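Local structure of papain-like cysteine protease (3MTV) at residues A[138-143]-A[176-181]; A[144-149]-A[159-164]; A[148-153]-A[169-174]. The protein is the nsp1-beta portion of an arterivirus polyprotein, a papain-like cysteine protease that is also a metal-dependent nuclease and probably blocks export of host mRNA from the nucleus. One frame throughout, in Å; residues are numbered along the deposited sequence.

Contact 1 of 3, residues A[138-143]-A[176-181]; sequences VTDTHG and RIRVEP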
loop_
_atom_site.group_PDB
_atom_site.type_symbol
_atom_site.label_atom_id
_atom_site.label_comp_id
_atom_site.label_asym_id
_atom_site.label_seq_id
_atom_site.Cartn_x
_atom_site.Cartn_y
_atom_site.Cartn_z
ATOM N N VAL A 138 -33.957 -6.568 0.882
ATOM C CA VAL A 138 -33.721 -7.918 1.352
ATOM C C VAL A 138 -32.826 -8.609 0.435
ATOM O O VAL A 138 -32.955 -8.549 -0.802
ATOM C CB VAL A 138 -34.943 -8.833 1.388
ATOM C CG1 VAL A 138 -34.570 -10.094 2.186
ATOM C CG2 VAL A 138 -36.163 -8.156 1.940
ATOM N N THR A 139 -31.973 -9.334 1.117
ATOM C CA THR A 139 -30.895 -9.993 0.546
ATOM C C THR A 139 -31.529 -11.139 -0.171
ATOM O O THR A 139 -32.150 -11.969 0.446
ATOM C CB THR A 139 -30.034 -10.421 1.648
ATOM O OG1 THR A 139 -28.820 -10.828 1.030
ATOM C CG2 THR A 139 -30.793 -11.549 2.573
ATOM N N ASP A 140 -31.472 -11.119 -1.489
ATOM C CA ASP A 140 -32.234 -12.090 -2.233
ATOM C C ASP A 140 -31.287 -12.694 -3.192
ATOM O O ASP A 140 -30.898 -12.102 -4.226
ATOM C CB ASP A 140 -33.509 -11.511 -2.911
ATOM C CG ASP A 140 -34.058 -12.399 -4.117
ATOM O OD1 ASP A 140 -33.356 -13.360 -4.509
ATOM O OD2 ASP A 140 -35.182 -12.113 -4.696
ATOM N N THR A 141 -30.921 -13.911 -2.837
ATOM C CA THR A 141 -30.048 -14.686 -3.693
ATOM C C THR A 141 -30.272 -14.683 -5.238
ATOM O O THR A 141 -29.393 -15.135 -5.980
ATOM C CB THR A 141 -29.933 -16.080 -3.152
ATOM O OG1 THR A 141 -28.590 -16.486 -3.412
ATOM C CG2 THR A 141 -31.017 -17.047 -3.752
ATOM N N HIS A 142 -31.405 -14.080 -5.655
ATOM C CA HIS A 142 -32.006 -14.102 -7.005
ATOM C C HIS A 142 -32.546 -12.808 -7.514
ATOM O O HIS A 142 -33.077 -12.715 -8.668
ATOM C CB HIS A 142 -33.100 -15.152 -7.126
ATOM C CG HIS A 142 -32.556 -16.417 -7.680
ATOM N ND1 HIS A 142 -32.308 -17.523 -6.884
ATOM C CD2 HIS A 142 -32.032 -16.688 -8.905
ATOM C CE1 HIS A 142 -31.721 -18.451 -7.615
ATOM N NE2 HIS A 142 -31.539 -17.969 -8.840
ATOM N N GLY A 143 -32.403 -11.838 -6.611
ATOM C CA GLY A 143 -32.740 -10.461 -6.849
ATOM C C GLY A 143 -32.199 -9.917 -8.148
ATOM O O GLY A 143 -31.277 -10.545 -8.760
ATOM N N ARG A 176 -26.650 -9.718 -4.089
ATOM C CA ARG A 176 -27.887 -9.534 -4.854
ATOM C C ARG A 176 -28.930 -9.387 -3.898
ATOM O O ARG A 176 -28.934 -10.098 -2.869
ATOM C CB ARG A 176 -28.159 -10.626 -5.894
ATOM C CG ARG A 176 -27.250 -10.353 -7.200
ATOM C CD ARG A 176 -27.639 -11.180 -8.442
ATOM N NE ARG A 176 -28.543 -12.302 -8.111
ATOM C CZ ARG A 176 -29.308 -12.909 -9.004
ATOM N NH1 ARG A 176 -29.296 -12.529 -10.277
ATOM N NH2 ARG A 176 -30.081 -13.892 -8.619
ATOM N N ILE A 177 -29.739 -8.363 -4.187
ATOM C CA ILE A 177 -30.975 -8.123 -3.405
ATOM C C ILE A 177 -32.204 -7.699 -4.215
ATOM O O ILE A 177 -32.158 -7.552 -5.432
ATOM C CB ILE A 177 -30.774 -7.009 -2.391
ATOM C CG1 ILE A 177 -29.890 -5.949 -2.978
ATOM C CG2 ILE A 177 -30.063 -7.486 -1.157
ATOM C CD1 ILE A 177 -30.337 -4.593 -2.685
ATOM N N ARG A 178 -33.262 -7.430 -3.473
ATOM C CA ARG A 178 -34.581 -7.119 -3.969
ATOM C C ARG A 178 -35.115 -5.965 -3.080
ATOM O O ARG A 178 -34.817 -5.901 -1.900
ATOM C CB ARG A 178 -35.506 -8.328 -3.665
ATOM C CG ARG A 178 -36.955 -8.289 -4.201
ATOM C CD ARG A 178 -37.907 -9.253 -3.465
ATOM N NE ARG A 178 -37.147 -10.333 -2.916
ATOM C CZ ARG A 178 -37.513 -11.012 -1.838
ATOM N NH1 ARG A 178 -38.641 -10.712 -1.240
ATOM N NH2 ARG A 178 -36.758 -11.989 -1.350
ATOM N N VAL A 179 -36.005 -5.105 -3.566
ATOM C CA VAL A 179 -36.626 -4.155 -2.662
ATOM C C VAL A 179 -38.125 -4.349 -2.484
ATOM O O VAL A 179 -38.801 -4.372 -3.470
ATOM C CB VAL A 179 -36.449 -2.800 -3.313
ATOM C CG1 VAL A 179 -37.113 -1.698 -2.508
ATOM C CG2 VAL A 179 -34.994 -2.517 -3.446
ATOM N N GLU A 180 -38.674 -4.424 -1.273
ATOM C CA GLU A 180 -40.099 -4.694 -1.149
ATOM C C GLU A 180 -40.774 -3.904 -0.020
ATOM O O GLU A 180 -40.130 -3.280 0.786
ATOM C CB GLU A 180 -40.302 -6.209 -0.980
ATOM C CG GLU A 180 -40.084 -6.735 0.479
ATOM C CD GLU A 180 -40.056 -8.286 0.608
ATOM O OE1 GLU A 180 -40.058 -8.910 -0.491
ATOM O OE2 GLU A 180 -40.006 -8.873 1.767
ATOM N N PRO A 181 -42.101 -3.900 -0.008
ATOM C CA PRO A 181 -42.745 -3.146 1.038
ATOM C C PRO A 181 -42.488 -3.831 2.330
ATOM O O PRO A 181 -42.512 -5.068 2.349
ATOM C CB PRO A 181 -44.241 -3.199 0.665
ATOM C CG PRO A 181 -44.325 -3.397 -0.874
ATOM C CD PRO A 181 -43.038 -4.264 -1.100
#
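Arg-178 spans this contact, and its path can be followed atom by atom. CB lies level with Asp-140 CB, 3.8 Å away. CG is anti to the backbone N (chi1 -175°), so the chain first runs out extended; a bend at chi3 (-26°) then turns NE, beyond CD, to the carboxylate of Asp-140. NE donates to Asp-140 OD2 at 3.2 Å, on the anti lone pair of that oxygen. The guanidinium and carboxylate planes are 76° apart, so this salt bridge is a single-point grip and not a flat two-pronged pair. NH2 passes Asp-140 CB at 3.6 Å and forms a further salt bridge with Glu-191, while NH1 bridges to Glu-180 OE1. Several acids thus share one arginine, which should favour their ionised forms.

The backbone supplies the frame. Val-138 and Arg-178 are an antiparallel hydrogen-bonded pair, with Val-138 N to Arg-178 O at 3.0 Å and Arg-178 N to Val-138 O at 2.9 Å. Two residues on, past the non-hydrogen-bonded pair of Thr-139 with Ile-177, Asp-140 N reaches Arg-176 O at 3.1 Å from above the carbonyl plane. The chain then folds back in a beta turn, Gly-143 N donating to Asp-140 O at 2.8 Å, and Gly-143 O sits 3.0 Å above the centre of the Arg-176 guanidinium plane.

Within the papain-like protease domain, strand 171-181 thus has strand 135-139 along one edge and strand 145-150 along the other, through Ile-177 and Ile-145; beyond 135-139, Thr-139 pairs with Lys-192 of strand 192-193.

Contact 2 of 3, residues A[144-149]-A[159-164]; sequences PIVIQY and HLKLVE
His-159 holds CG anti to its backbone N (chi1 -170°), whereas Lys-161 places CG in the crowded position between N and the carbonyl carbon (chi1 83°); strand alternation puts both residues on the face of the sheet that also carries Val-146 and Gln-148, and these torsions direct their outer groups over it. The motif is a beta hairpin, strands 145-150 and 158-162, at one edge of the antiparallel sheet of the papain-like fold. Its antiparallel register follows from the backbone bonds: Val-146 N meets Lys-161 O at 3.0 Å, nearly along the C=O axis, and Gln-148 and His-159 exchange a pair, Gln-148 N to His-159 O at 2.6 Å and His-159 N to Gln-148 O at 2.7 Å.

These bonds fix the backbone of His-159, the likely catalytic histidine, whose side chain comes, at its nearest atoms, to about 3 Å from that of Cys-90, the expected nucleophile. Gln-148 runs alongside it, pointing the same way, with amide and imidazole planes inclined to each other. The other face is apolar: Ile-147 CD1 packs on Leu-160 CB at 3.9 Å, and Leu-160 CD1 lies 4.2 Å from Ile-145 CG2.

Past the strand ends, Val-163 N continues the ladder to Pro-144 O at 2.9 Å, approaching from above the carbonyl plane. Lys-161 bends at its last torsion (chi4 -24°), which sets NZ 3.6 Å from Val-146 CG2.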
loop_
_atom_site.group_PDB
_atom_site.type_symbol
_atom_site.label_atom_id
_atom_site.label_comp_id
_atom_site.label_asym_id
_atom_site.label_seq_id
_atom_site.Cartn_x
_atom_site.Cartn_y
_atom_site.Cartn_z
ATOM N N PRO A 144 -32.809 -8.759 -8.564
ATOM C CA PRO A 144 -32.811 -7.824 -9.728
ATOM C C PRO A 144 -31.631 -6.954 -9.692
ATOM O O PRO A 144 -31.169 -6.367 -10.706
ATOM C CB PRO A 144 -34.007 -6.868 -9.456
ATOM C CG PRO A 144 -34.787 -7.432 -8.287
ATOM C CD PRO A 144 -33.867 -8.425 -7.575
ATOM N N ILE A 145 -31.189 -6.816 -8.451
ATOM C CA ILE A 145 -30.187 -5.822 -8.087
ATOM C C ILE A 145 -28.948 -6.360 -7.457
ATOM O O ILE A 145 -28.986 -7.109 -6.372
ATOM C CB ILE A 145 -30.644 -4.805 -7.030
ATOM C CG1 ILE A 145 -32.091 -4.467 -7.132
ATOM C CG2 ILE A 145 -30.060 -3.478 -7.332
ATOM C CD1 ILE A 145 -32.213 -3.030 -6.947
ATOM N N VAL A 146 -27.887 -5.861 -8.111
ATOM C CA VAL A 146 -26.525 -6.053 -7.703
ATOM C C VAL A 146 -25.957 -4.930 -6.922
ATOM O O VAL A 146 -25.910 -3.744 -7.371
ATOM C CB VAL A 146 -25.552 -6.106 -8.846
ATOM C CG1 VAL A 146 -24.607 -7.164 -8.520
ATOM C CG2 VAL A 146 -26.226 -6.375 -10.156
ATOM N N ILE A 147 -25.421 -5.361 -5.784
ATOM C CA ILE A 147 -24.562 -4.487 -5.019
ATOM C C ILE A 147 -23.108 -4.655 -5.403
ATOM O O ILE A 147 -22.625 -5.787 -5.492
ATOM C CB ILE A 147 -24.659 -4.803 -3.539
ATOM C CG1 ILE A 147 -26.096 -4.803 -3.072
ATOM C CG2 ILE A 147 -24.033 -3.683 -2.770
ATOM C CD1 ILE A 147 -26.703 -3.423 -3.288
ATOM N N GLN A 148 -22.422 -3.543 -5.638
ATOM C CA GLN A 148 -20.994 -3.583 -6.014
ATOM C C GLN A 148 -20.054 -2.677 -5.297
ATOM O O GLN A 148 -20.425 -1.635 -4.712
ATOM C CB GLN A 148 -20.779 -3.298 -7.486
ATOM C CG GLN A 148 -21.799 -3.971 -8.309
ATOM C CD GLN A 148 -21.414 -3.962 -9.710
ATOM O OE1 GLN A 148 -21.153 -5.036 -10.280
ATOM N NE2 GLN A 148 -21.357 -2.748 -10.314
ATOM N N TYR A 149 -18.803 -3.089 -5.383
ATOM C CA TYR A 149 -17.753 -2.344 -4.753
ATOM C C TYR A 149 -16.775 -2.129 -5.823
ATOM O O TYR A 149 -16.668 -2.802 -6.859
ATOM C CB TYR A 149 -17.083 -3.125 -3.634
ATOM C CG TYR A 149 -16.444 -4.438 -4.050
ATOM C CD1 TYR A 149 -17.134 -5.603 -3.891
ATOM C CD2 TYR A 149 -15.149 -4.494 -4.602
ATOM C CE1 TYR A 149 -16.611 -6.803 -4.243
ATOM C CE2 TYR A 149 -14.584 -5.700 -4.969
ATOM C CZ TYR A 149 -15.350 -6.866 -4.779
ATOM O OH TYR A 149 -14.921 -8.127 -5.120
ATOM N N HIS A 159 -21.758 0.705 -5.206
ATOM C CA HIS A 159 -22.541 1.017 -6.320
ATOM C C HIS A 159 -23.619 -0.038 -6.534
ATOM O O HIS A 159 -23.455 -1.211 -6.247
ATOM C CB HIS A 159 -21.634 1.162 -7.479
ATOM C CG HIS A 159 -22.297 1.715 -8.681
ATOM N ND1 HIS A 159 -22.665 0.923 -9.741
ATOM C CD2 HIS A 159 -22.621 2.985 -9.008
ATOM C CE1 HIS A 159 -23.232 1.689 -10.662
ATOM N NE2 HIS A 159 -23.199 2.942 -10.247
ATOM N N LEU A 160 -24.766 0.353 -7.031
ATOM C CA LEU A 160 -25.536 -0.742 -7.516
ATOM C C LEU A 160 -26.102 -0.494 -8.937
ATOM O O LEU A 160 -26.047 0.615 -9.480
ATOM C CB LEU A 160 -26.567 -1.126 -6.492
ATOM C CG LEU A 160 -27.247 0.231 -6.309
ATOM C CD1 LEU A 160 -28.339 0.317 -7.348
ATOM C CD2 LEU A 160 -27.887 0.427 -4.974
ATOM N N LYS A 161 -26.612 -1.557 -9.537
ATOM C CA LYS A 161 -26.953 -1.539 -10.922
ATOM C C LYS A 161 -27.801 -2.771 -11.029
ATOM O O LYS A 161 -27.767 -3.628 -10.114
ATOM C CB LYS A 161 -25.684 -1.642 -11.771
ATOM C CG LYS A 161 -25.128 -3.061 -11.990
ATOM C CD LYS A 161 -23.910 -3.069 -12.989
ATOM C CE LYS A 161 -23.622 -4.470 -13.691
ATOM N NZ LYS A 161 -24.082 -5.770 -13.031
ATOM N N LEU A 162 -28.567 -2.872 -12.110
ATOM C CA LEU A 162 -29.363 -4.062 -12.266
ATOM C C LEU A 162 -28.528 -5.147 -12.865
ATOM O O LEU A 162 -27.554 -4.864 -13.600
ATOM C CB LEU A 162 -30.488 -3.826 -13.212
ATOM C CG LEU A 162 -31.244 -2.556 -13.019
ATOM C CD1 LEU A 162 -31.631 -1.992 -14.357
ATOM C CD2 LEU A 162 -32.402 -3.012 -12.237
ATOM N N VAL A 163 -28.995 -6.377 -12.619
ATOM C CA VAL A 163 -28.276 -7.630 -12.923
ATOM C C VAL A 163 -27.834 -7.675 -14.370
ATOM O O VAL A 163 -26.717 -8.095 -14.707
ATOM C CB VAL A 163 -29.099 -8.908 -12.533
ATOM C CG1 VAL A 163 -28.644 -9.403 -11.239
ATOM C CG2 VAL A 163 -30.661 -8.643 -12.492
ATOM N N GLU A 164 -28.686 -7.126 -15.198
ATOM C CA GLU A 164 -28.508 -7.171 -16.622
ATOM C C GLU A 164 -27.763 -6.002 -17.236
ATOM O O GLU A 164 -27.318 -6.086 -18.385
ATOM C CB GLU A 164 -29.884 -7.234 -17.202
ATOM C CG GLU A 164 -30.891 -7.113 -16.098
ATOM C CD GLU A 164 -31.967 -6.071 -16.422
ATOM O OE1 GLU A 164 -32.161 -5.766 -17.631
ATOM O OE2 GLU A 164 -32.610 -5.565 -15.460
#

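Contact 3 of 3, residues A[148-153]-A[169-174]; sequences QYFSVK and PGFEDL
Backbone bonding is uneven along this antiparallel pair. Tyr-149 N donates to Glu-172 O at 3.2 Å, in the carbonyl plane and nearly straight (N-H...O 164°). The return bond, Glu-172 N to Tyr-149 O at 3.1 Å, is weak, as is that from Ser-151 N to Gly-170 O. CA-H...O contacts supplement them: Phe-171 CA lies 3.4 Å from Tyr-149 O, and Phe-150 CA approaches Gly-170 O.

Aromatic contacts occupy both faces. On one, Phe-150 and Phe-171 form an edge-to-face pair with centroids 5.0 Å apart and planes at 52°, so the T is strongly tilted. Phe-150 CD1 is the touching atom, 3.6 Å above the centre of the Phe-171 ring, and Phe-150 CB rests on Phe-171 CE2 at 3.7 Å. The two strands, 145-150 and 171-181, are neighbours inside the five-stranded antiparallel sheet of the papain-like domain, and Phe-171 reaches across to the ring of His-159, the probable catalytic histidine, and to Pro-86.

On the other face, Tyr-149 takes the crowded first torsion (chi1 60°), which lays its ring over strand 171-181. Glu-172 CB makes a CH-pi contact 3.7 Å from the ring centroid, Lys-153 CA covers the opposite side, and Leu-174 CG meets the edge in plane, 3.8 Å from Tyr-149 CD1.

Polar ends lead outward from the pairing: Ser-151 OG bonds to Val-54 O, and Lys-153 NZ to Ala-1 O of the second subunit.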
loop_
_atom_site.group_PDB
_atom_site.type_symbol
_atom_site.label_atom_id
_atom_site.label_comp_id
_atom_site.label_asym_id
_atom_site.label_seq_id
_atom_site.Cartn_x
_atom_site.Cartn_y
_atom_site.Cartn_z
ATOM N N GLN A 148 -22.422 -3.543 -5.638
ATOM C CA GLN A 148 -20.994 -3.583 -6.014
ATOM C C GLN A 148 -20.054 -2.677 -5.297
ATOM O O GLN A 148 -20.425 -1.635 -4.712
ATOM C CB GLN A 148 -20.779 -3.298 -7.486
ATOM C CG GLN A 148 -21.799 -3.971 -8.309
ATOM C CD GLN A 148 -21.414 -3.962 -9.710
ATOM O OE1 GLN A 148 -21.153 -5.036 -10.280
ATOM N NE2 GLN A 148 -21.357 -2.748 -10.314
ATOM N N TYR A 149 -18.803 -3.089 -5.383
ATOM C CA TYR A 149 -17.753 -2.344 -4.753
ATOM C C TYR A 149 -16.775 -2.129 -5.823
ATOM O O TYR A 149 -16.668 -2.802 -6.859
ATOM C CB TYR A 149 -17.083 -3.125 -3.634
ATOM C CG TYR A 149 -16.444 -4.438 -4.050
ATOM C CD1 TYR A 149 -17.134 -5.603 -3.891
ATOM C CD2 TYR A 149 -15.149 -4.494 -4.602
ATOM C CE1 TYR A 149 -16.611 -6.803 -4.243
ATOM C CE2 TYR A 149 -14.584 -5.700 -4.969
ATOM C CZ TYR A 149 -15.350 -6.866 -4.779
ATOM O OH TYR A 149 -14.921 -8.127 -5.120
ATOM N N PHE A 150 -16.030 -1.132 -5.556
ATOM C CA PHE A 150 -15.007 -0.858 -6.469
ATOM C C PHE A 150 -13.689 -1.442 -6.072
ATOM O O PHE A 150 -13.036 -0.994 -5.053
ATOM C CB PHE A 150 -14.791 0.563 -6.339
ATOM C CG PHE A 150 -13.798 1.036 -7.222
ATOM C CD1 PHE A 150 -13.998 0.937 -8.571
ATOM C CD2 PHE A 150 -12.690 1.641 -6.763
ATOM C CE1 PHE A 150 -13.130 1.459 -9.441
ATOM C CE2 PHE A 150 -11.806 2.180 -7.639
ATOM C CZ PHE A 150 -12.022 2.067 -8.979
ATOM N N SER A 151 -13.268 -2.447 -6.829
ATOM C CA SER A 151 -11.858 -2.829 -6.719
ATOM C C SER A 151 -11.434 -3.730 -5.593
ATOM O O SER A 151 -10.609 -4.574 -5.902
ATOM C CB SER A 151 -10.976 -1.574 -6.621
ATOM O OG SER A 151 -9.658 -1.899 -6.304
ATOM N N VAL A 152 -11.930 -3.554 -4.335
ATOM C CA VAL A 152 -11.644 -4.521 -3.268
ATOM C C VAL A 152 -12.799 -4.657 -2.288
ATOM O O VAL A 152 -13.330 -3.593 -1.897
ATOM C CB VAL A 152 -10.342 -4.093 -2.397
ATOM C CG1 VAL A 152 -9.373 -3.261 -3.169
ATOM C CG2 VAL A 152 -10.683 -3.193 -1.339
ATOM N N LYS A 153 -13.114 -5.909 -1.823
ATOM C CA LYS A 153 -14.350 -6.177 -1.014
ATOM C C LYS A 153 -14.497 -5.081 -0.005
ATOM O O LYS A 153 -15.601 -4.611 0.274
ATOM C CB LYS A 153 -14.488 -7.534 -0.211
ATOM C CG LYS A 153 -14.292 -8.885 -0.956
ATOM C CD LYS A 153 -13.164 -8.804 -2.132
ATOM C CE LYS A 153 -11.636 -8.780 -1.702
ATOM N NZ LYS A 153 -10.678 -8.818 -2.850
ATOM N N PRO A 169 -16.190 -0.069 -14.828
ATOM C CA PRO A 169 -14.816 -0.567 -14.848
ATOM C C PRO A 169 -14.296 -0.618 -13.451
ATOM O O PRO A 169 -14.375 0.438 -12.794
ATOM C CB PRO A 169 -14.043 0.548 -15.576
ATOM C CG PRO A 169 -15.046 1.338 -16.243
ATOM C CD PRO A 169 -16.385 1.148 -15.599
ATOM N N GLY A 170 -13.737 -1.757 -13.027
ATOM C CA GLY A 170 -13.303 -1.869 -11.646
ATOM C C GLY A 170 -14.427 -2.128 -10.665
ATOM O O GLY A 170 -14.222 -2.144 -9.474
ATOM N N PHE A 171 -15.639 -2.310 -11.147
ATOM C CA PHE A 171 -16.639 -2.745 -10.221
ATOM C C PHE A 171 -16.971 -4.222 -10.303
ATOM O O PHE A 171 -16.972 -4.899 -11.369
ATOM C CB PHE A 171 -17.906 -1.929 -10.345
ATOM C CG PHE A 171 -17.763 -0.535 -9.873
ATOM C CD1 PHE A 171 -17.319 0.419 -10.700
ATOM C CD2 PHE A 171 -18.111 -0.174 -8.551
ATOM C CE1 PHE A 171 -17.212 1.801 -10.196
ATOM C CE2 PHE A 171 -17.977 1.132 -8.049
ATOM C CZ PHE A 171 -17.557 2.133 -8.858
ATOM N N GLU A 172 -17.358 -4.686 -9.157
ATOM C CA GLU A 172 -17.232 -6.054 -8.858
ATOM C C GLU A 172 -18.416 -6.463 -8.004
ATOM O O GLU A 172 -18.705 -5.893 -6.977
ATOM C CB GLU A 172 -15.946 -6.128 -8.079
ATOM C CG GLU A 172 -14.812 -5.386 -8.811
ATOM C CD GLU A 172 -14.117 -6.320 -9.854
ATOM O OE1 GLU A 172 -14.493 -7.529 -9.662
ATOM O OE2 GLU A 172 -13.264 -5.890 -10.777
ATOM N N ASP A 173 -19.127 -7.443 -8.492
ATOM C CA ASP A 173 -20.398 -7.782 -7.938
ATOM C C ASP A 173 -20.109 -8.265 -6.556
ATOM O O ASP A 173 -19.396 -9.189 -6.355
ATOM C CB ASP A 173 -21.011 -8.968 -8.724
ATOM C CG ASP A 173 -21.548 -8.580 -10.092
ATOM O OD1 ASP A 173 -22.369 -9.392 -10.529
ATOM O OD2 ASP A 173 -21.185 -7.554 -10.756
ATOM N N LEU A 174 -20.770 -7.686 -5.600
ATOM C CA LEU A 174 -20.741 -8.169 -4.244
ATOM C C LEU A 174 -21.879 -9.094 -3.876
ATOM O O LEU A 174 -21.629 -10.252 -3.570
ATOM C CB LEU A 174 -20.950 -6.981 -3.381
ATOM C CG LEU A 174 -20.176 -7.045 -2.100
ATOM C CD1 LEU A 174 -20.982 -6.378 -1.063
ATOM C CD2 LEU A 174 -19.929 -8.441 -1.699
#

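Overall arrangement
All three contacts build one antiparallel sheet. Strand 171-181 serves contacts 1 and 3 with different halves of its length, while strand 145-150 serves contacts 2 and 3, which share Gln-148 and Tyr-149. Contact 2 is the buried one and holds the probable catalytic histidine; contacts 1 and 3 are only partly buried. Contact 1, farthest from the chain centre, relies on charged side chains and a turn, whereas contact 2 combines a backbone ladder with aliphatic packing, and contact 3 relies chiefly on rings. A probable hydrogen bond from Ile-177 N to Ile-145 O ties contact 1 to contact 2, and one from Leu-174 N to Ile-147 O ties contact 3 to contact 2.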